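Side-chain contacts in acyl-coenzyme A oxidase 1 (Yarrowia lipolytica, PDB 5Y9D), which uses FAD and molecular oxygen to oxidise saturated acyl-CoAs to (2E)-enoyl-CoAs with release of hydrogen peroxide, in peroxisomal fatty acid beta-oxidation: residues A[568-573]-A[604-609]; A[364-369]-A[593-598]. All coordinates share one frame; numbering follows the deposited sequence.

Interaction 1 (A[568-573]-A[604-609]); sequences HTRQHL and IEEDTG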
loop_
_atom_site.group_PDB
_atom_site.type_symbol
_atom_site.label_atom_id
_atom_site.label_comp_id
_atom_site.label_asym_id
_atom_site.label_seq_id
_atom_site.Cartn_x
_atom_site.Cartn_y
_atom_site.Cartn_z
ATOM N N HIS A 568 -1.610 -12.168 20.220
ATOM C CA HIS A 568 -0.496 -12.777 20.966
ATOM C C HIS A 568 0.841 -12.228 20.473
ATOM O O HIS A 568 1.753 -11.972 21.250
ATOM C CB HIS A 568 -0.522 -14.300 20.795
ATOM C CG HIS A 568 0.798 -14.957 21.052
ATOM N ND1 HIS A 568 1.284 -15.178 22.317
ATOM C CD2 HIS A 568 1.752 -15.393 20.204
ATOM C CE1 HIS A 568 2.472 -15.748 22.242
ATOM N NE2 HIS A 568 2.783 -15.879 20.972
ATOM N N THR A 569 0.949 -12.077 19.162
ATOM C CA THR A 569 2.063 -11.389 18.557
ATOM C C THR A 569 2.176 -9.981 19.105
ATOM O O THR A 569 3.278 -9.583 19.547
ATOM C CB THR A 569 1.960 -11.310 17.018
ATOM O OG1 THR A 569 1.947 -12.629 16.462
ATOM C CG2 THR A 569 3.155 -10.594 16.466
ATOM N N ARG A 570 1.069 -9.220 19.100
ATOM C CA ARG A 570 1.180 -7.848 19.586
ATOM C C ARG A 570 1.594 -7.809 21.060
ATOM O O ARG A 570 2.414 -6.966 21.445
ATOM C CB ARG A 570 -0.075 -7.026 19.358
ATOM C CG ARG A 570 0.075 -5.581 19.839
ATOM C CD ARG A 570 1.191 -4.834 19.072
ATOM N NE ARG A 570 0.595 -3.663 18.423
ATOM C CZ ARG A 570 0.318 -3.547 17.132
ATOM N NH1 ARG A 570 0.649 -4.480 16.259
ATOM N NH2 ARG A 570 -0.278 -2.448 16.709
ATOM N N GLN A 571 1.050 -8.743 21.853
ATOM C CA GLN A 571 1.417 -8.929 23.268
ATOM C C GLN A 571 2.892 -9.338 23.427
ATOM O O GLN A 571 3.578 -8.905 24.345
ATOM C CB GLN A 571 0.457 -9.954 23.930
ATOM C CG GLN A 571 0.787 -10.375 25.358
ATOM C CD GLN A 571 1.897 -11.408 25.424
ATOM O OE1 GLN A 571 2.056 -12.242 24.520
ATOM N NE2 GLN A 571 2.707 -11.326 26.454
ATOM N N HIS A 572 3.384 -10.173 22.536
ATOM C CA HIS A 572 4.783 -10.542 22.572
ATOM C C HIS A 572 5.729 -9.352 22.367
ATOM O O HIS A 572 6.788 -9.245 23.032
ATOM C CB HIS A 572 5.068 -11.576 21.505
ATOM C CG HIS A 572 6.360 -12.298 21.701
ATOM N ND1 HIS A 572 6.624 -13.048 22.823
ATOM C CD2 HIS A 572 7.443 -12.420 20.904
ATOM C CE1 HIS A 572 7.824 -13.586 22.721
ATOM N NE2 HIS A 572 8.340 -13.227 21.561
ATOM N N LEU A 573 5.369 -8.460 21.454
ATOM C CA LEU A 573 6.279 -7.369 21.108
ATOM C C LEU A 573 6.296 -6.345 22.202
ATOM O O LEU A 573 7.373 -5.891 22.622
ATOM C CB LEU A 573 5.909 -6.708 19.797
ATOM C CG LEU A 573 6.414 -7.395 18.539
ATOM C CD1 LEU A 573 5.884 -6.604 17.339
ATOM C CD2 LEU A 573 7.941 -7.482 18.481
ATOM N N ILE A 604 -3.983 -0.619 22.337
ATOM C CA ILE A 604 -5.346 -0.690 22.868
ATOM C C ILE A 604 -6.264 0.054 21.895
ATOM O O ILE A 604 -7.328 -0.426 21.537
ATOM C CB ILE A 604 -5.523 -0.027 24.249
ATOM C CG1 ILE A 604 -4.554 -0.563 25.300
ATOM C CG2 ILE A 604 -6.963 -0.188 24.734
ATOM C CD1 ILE A 604 -4.661 -2.029 25.590
ATOM N N GLU A 605 -5.827 1.232 21.471
ATOM C CA GLU A 605 -6.632 2.106 20.617
ATOM C C GLU A 605 -7.071 1.557 19.255
ATOM O O GLU A 605 -8.035 2.066 18.693
ATOM C CB GLU A 605 -5.875 3.402 20.348
ATOM C CG GLU A 605 -6.404 4.609 21.079
ATOM C CD GLU A 605 -5.717 5.883 20.631
ATOM O OE1 GLU A 605 -5.025 5.888 19.575
ATOM O OE2 GLU A 605 -5.877 6.890 21.340
ATOM N N GLU A 606 -6.343 0.602 18.684
ATOM C CA GLU A 606 -6.789 -0.036 17.448
ATOM C C GLU A 606 -7.779 -1.138 17.809
ATOM O O GLU A 606 -8.781 -1.331 17.133
ATOM C CB GLU A 606 -5.619 -0.648 16.670
ATOM C CG GLU A 606 -4.487 0.301 16.254
ATOM C CD GLU A 606 -3.449 -0.378 15.330
ATOM O OE1 GLU A 606 -3.361 0.027 14.144
ATOM O OE2 GLU A 606 -2.724 -1.318 15.769
ATOM N N ASP A 607 -7.486 -1.851 18.897
ATOM C CA ASP A 607 -8.232 -3.041 19.311
ATOM C C ASP A 607 -9.197 -2.729 20.468
ATOM O O ASP A 607 -9.341 -3.529 21.388
ATOM C CB ASP A 607 -7.261 -4.142 19.775
ATOM C CG ASP A 607 -6.188 -4.487 18.736
ATOM O OD1 ASP A 607 -5.164 -3.757 18.637
ATOM O OD2 ASP A 607 -6.342 -5.523 18.046
ATOM N N THR A 608 -9.857 -1.574 20.428
ATOM C CA THR A 608 -10.730 -1.151 21.534
ATOM C C THR A 608 -11.881 -2.157 21.734
ATOM O O THR A 608 -12.207 -2.530 22.866
ATOM C CB THR A 608 -11.210 0.308 21.307
ATOM O OG1 THR A 608 -10.238 1.207 21.861
ATOM C CG2 THR A 608 -12.530 0.599 21.946
ATOM N N GLY A 609 -12.460 -2.613 20.623
ATOM C CA GLY A 609 -13.480 -3.649 20.648
ATOM C C GLY A 609 -13.051 -4.803 21.520
ATOM O O GLY A 609 -13.801 -5.233 22.399
#
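Arg570 and Glu606 meet through a single pair of charged atoms: Arg570 NH2 lies 2.9 Å from Glu606 OE2, close enough for a salt bridge. The two side chains cross at about a right angle, and the guanidinium and carboxylate planes are 30° apart. The carboxylate oxygen approaches the guanidinium obliquely, so this is not the flat two-bond pairing that the two groups could form. Two long side chains suit the place, since Arg570 CA and Glu606 CA lie 11.4 Å apart and each group has to reach part of the way. The arginine CG stands anti to the backbone N (chi1 -178°), and bends at chi2 and chi3 then turn the guanidinium to meet the glutamate. Glu606 extends beyond CG and brings its carboxylate out to the arginine. Both residues belong to the all-helical C-terminal part of the acyl-CoA oxidase fold, Arg570 on helix 558-581 and Glu606 in segment 604-609. Arg570 has further partners: its NE is hydrogen-bonded to Ser603 OG, and it makes a cation-pi contact with Tyr367. These partners probably do more to fix the guanidinium than Glu606 does, since the glutamate is exposed and poorly ordered. Asp607 OD1 stays 5.4 Å from Arg570 NH2, too far for contact, and may add weakly to the negative field around the guanidinium; its OD2 forms a salt bridge with Arg566. Just beyond the turn, Thr608 OG1 reaches back in a weak hydrogen bond to Ile604 O, while Thr608 also packs on Gly609 of the second subunit.

Interaction 2 (A[364-369]-A[593-598]); sequences LLAYCY and LKLANL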
loop_
_atom_site.group_PDB
_atom_site.type_symbol
_atom_site.label_atom_id
_atom_site.label_comp_id
_atom_site.label_asym_id
_atom_site.label_seq_id
_atom_site.Cartn_x
_atom_site.Cartn_y
_atom_site.Cartn_z
ATOM N N LEU A 364 3.748 4.737 15.347
ATOM C CA LEU A 364 4.517 3.968 14.383
ATOM C C LEU A 364 6.023 4.008 14.722
ATOM O O LEU A 364 6.709 2.969 14.651
ATOM C CB LEU A 364 4.207 4.445 12.944
ATOM C CG LEU A 364 2.712 4.510 12.553
ATOM C CD1 LEU A 364 2.509 5.076 11.158
ATOM C CD2 LEU A 364 1.996 3.164 12.679
ATOM N N LEU A 365 6.536 5.160 15.168
ATOM C CA LEU A 365 7.928 5.182 15.694
ATOM C C LEU A 365 8.153 4.179 16.838
ATOM O O LEU A 365 9.156 3.491 16.891
ATOM C CB LEU A 365 8.368 6.573 16.150
ATOM C CG LEU A 365 9.823 6.633 16.652
ATOM C CD1 LEU A 365 10.816 6.141 15.597
ATOM C CD2 LEU A 365 10.203 8.036 17.096
ATOM N N ALA A 366 7.210 4.112 17.753
ATOM C CA ALA A 366 7.299 3.149 18.836
ATOM C C ALA A 366 7.170 1.711 18.325
ATOM O O ALA A 366 7.959 0.841 18.709
ATOM C CB ALA A 366 6.263 3.447 19.882
ATOM N N TYR A 367 6.235 1.484 17.419
ATOM C CA TYR A 367 6.077 0.165 16.774
ATOM C C TYR A 367 7.439 -0.253 16.288
ATOM O O TYR A 367 7.950 -1.311 16.648
ATOM C CB TYR A 367 5.089 0.222 15.572
ATOM C CG TYR A 367 4.491 -1.088 15.109
ATOM C CD1 TYR A 367 5.026 -2.313 15.488
ATOM C CD2 TYR A 367 3.382 -1.110 14.270
ATOM C CE1 TYR A 367 4.469 -3.512 15.074
ATOM C CE2 TYR A 367 2.816 -2.307 13.852
ATOM C CZ TYR A 367 3.388 -3.506 14.254
ATOM O OH TYR A 367 2.875 -4.721 13.854
ATOM N N CYS A 368 8.029 0.598 15.458
ATOM C CA CYS A 368 9.327 0.335 14.866
ATOM C C CYS A 368 10.357 -0.040 15.922
ATOM O O CYS A 368 10.972 -1.096 15.812
ATOM C CB CYS A 368 9.787 1.555 14.060
ATOM S SG CYS A 368 11.452 1.322 13.440
ATOM N N TYR A 369 10.546 0.783 16.961
ATOM C CA TYR A 369 11.523 0.420 18.051
ATOM C C TYR A 369 11.232 -0.988 18.553
ATOM O O TYR A 369 12.154 -1.759 18.775
ATOM C CB TYR A 369 11.490 1.396 19.261
ATOM C CG TYR A 369 12.444 2.581 19.212
ATOM C CD1 TYR A 369 12.305 3.573 18.269
ATOM C CD2 TYR A 369 13.479 2.703 20.109
ATOM C CE1 TYR A 369 13.171 4.650 18.220
ATOM C CE2 TYR A 369 14.370 3.771 20.058
ATOM C CZ TYR A 369 14.193 4.754 19.135
ATOM O OH TYR A 369 15.050 5.841 19.095
ATOM N N LEU A 593 10.853 4.494 27.874
ATOM C CA LEU A 593 9.606 4.154 28.548
ATOM C C LEU A 593 8.428 4.834 27.888
ATOM O O LEU A 593 7.391 4.210 27.659
ATOM C CB LEU A 593 9.641 4.471 30.043
ATOM C CG LEU A 593 10.140 3.300 30.905
ATOM C CD1 LEU A 593 10.296 3.716 32.364
ATOM C CD2 LEU A 593 9.223 2.084 30.782
ATOM N N LYS A 594 8.590 6.090 27.535
ATOM C CA LYS A 594 7.490 6.806 26.876
ATOM C C LYS A 594 7.061 6.130 25.576
ATOM O O LYS A 594 5.865 5.916 25.345
ATOM C CB LYS A 594 7.853 8.271 26.618
ATOM C CG LYS A 594 8.230 8.998 27.895
ATOM C CD LYS A 594 7.552 10.354 28.032
ATOM C CE LYS A 594 7.733 10.915 29.436
ATOM N NZ LYS A 594 6.430 11.371 29.988
ATOM N N LEU A 595 8.035 5.771 24.741
ATOM C CA LEU A 595 7.747 5.042 23.504
ATOM C C LEU A 595 6.982 3.733 23.773
ATOM O O LEU A 595 5.999 3.472 23.096
ATOM C CB LEU A 595 9.043 4.717 22.743
ATOM C CG LEU A 595 9.755 5.860 22.049
ATOM C CD1 LEU A 595 11.125 5.416 21.597
ATOM C CD2 LEU A 595 8.922 6.362 20.873
ATOM N N ALA A 596 7.454 2.924 24.736
ATOM C CA ALA A 596 6.772 1.665 25.109
ATOM C C ALA A 596 5.309 1.860 25.446
ATOM O O ALA A 596 4.457 1.187 24.875
ATOM C CB ALA A 596 7.443 1.003 26.292
ATOM N N ASN A 597 5.009 2.786 26.358
ATOM C CA ASN A 597 3.632 2.955 26.807
ATOM C C ASN A 597 2.771 3.509 25.705
ATOM O O ASN A 597 1.580 3.199 25.629
ATOM C CB ASN A 597 3.534 3.913 27.976
ATOM C CG ASN A 597 4.350 3.474 29.163
ATOM O OD1 ASN A 597 4.550 2.280 29.396
ATOM N ND2 ASN A 597 4.843 4.450 29.917
ATOM N N LEU A 598 3.368 4.366 24.885
ATOM C CA LEU A 598 2.705 4.868 23.718
ATOM C C LEU A 598 2.308 3.709 22.795
ATOM O O LEU A 598 1.162 3.596 22.373
ATOM C CB LEU A 598 3.619 5.846 22.993
ATOM C CG LEU A 598 3.111 6.347 21.642
ATOM C CD1 LEU A 598 1.726 6.939 21.759
ATOM C CD2 LEU A 598 4.090 7.379 21.116
#
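Leu595 is the bump of this contact, and Leu365, Ala366 and Tyr369 form the hollow that receives it. Its two methyls divide the work. Leu595 CD1 sits over the face of the Tyr369 ring, 3.7 Å from the ring centroid and 3° off the ring normal, a nearly central CH-pi contact. Leu595 CD2 drops onto the low ground beside the ring, 4.1 Å from Ala366 CB and 4.3 Å from Leu365 CG. A branched leucine suits this shape, since one methyl can cover the ring while the other fills the floor. With CG beside the backbone N (chi1 -73°), the fork is carried across to helix 355-391. Alanine suits the floor: the small Ala366 CB comes 3.2 Å from Leu595 O, and Ala366 CA and Leu595 CA are only 5.1 Å apart. The axes of segments 364-369 and 593-598 approach to 8.5 Å, and their N-to-C directions differ by 104°. Leu365 helps to shape the hollow from within its own helix, its CD1 lying in the ring plane at the edge of Tyr369. Replacing Tyr369 with an alanine would probably open a gap beneath Leu595 CD1 and leave that methyl without the aromatic face on which it rests. The tyrosine ring also meets that of Phe647, its side chain touches Phe577, and its hydroxyl makes a weak hydrogen bond to Leu643 O. Leu595 touches Val636 of helix 619-637, and Ala596 turns away to pack on Tyr578 and Ile581 of helix 558-581. Helices 306-334 and 400-437 border helix 355-391 through Cys368 and Leu364, so this crossing lies buried within an all-helical bundle.

Helix 589-606 serves both contacts, with residues 593-598 in interaction 2 and, farther along the chain, residues 604-609 in interaction 1. Their centres are about 13 Å apart, and the segments alternate along the chain: 364-369, 568-573, 593-598, 604-609. Interaction 2 therefore joins the C-alpha1 region to the C-terminal region across more than two hundred residues, whereas interaction 1 links helices close in sequence. The two touch directly, with Arg570 NH1 3.3 Å from Tyr367 OH and Leu573 CD1 4.1 Å from Tyr367 CE1. Helices 355-391, 558-581 and 589-606 thus pack as one group, from a buried apolar crossing to a charged surface, away from the FAD pocket and the proposed catalytic glutamate.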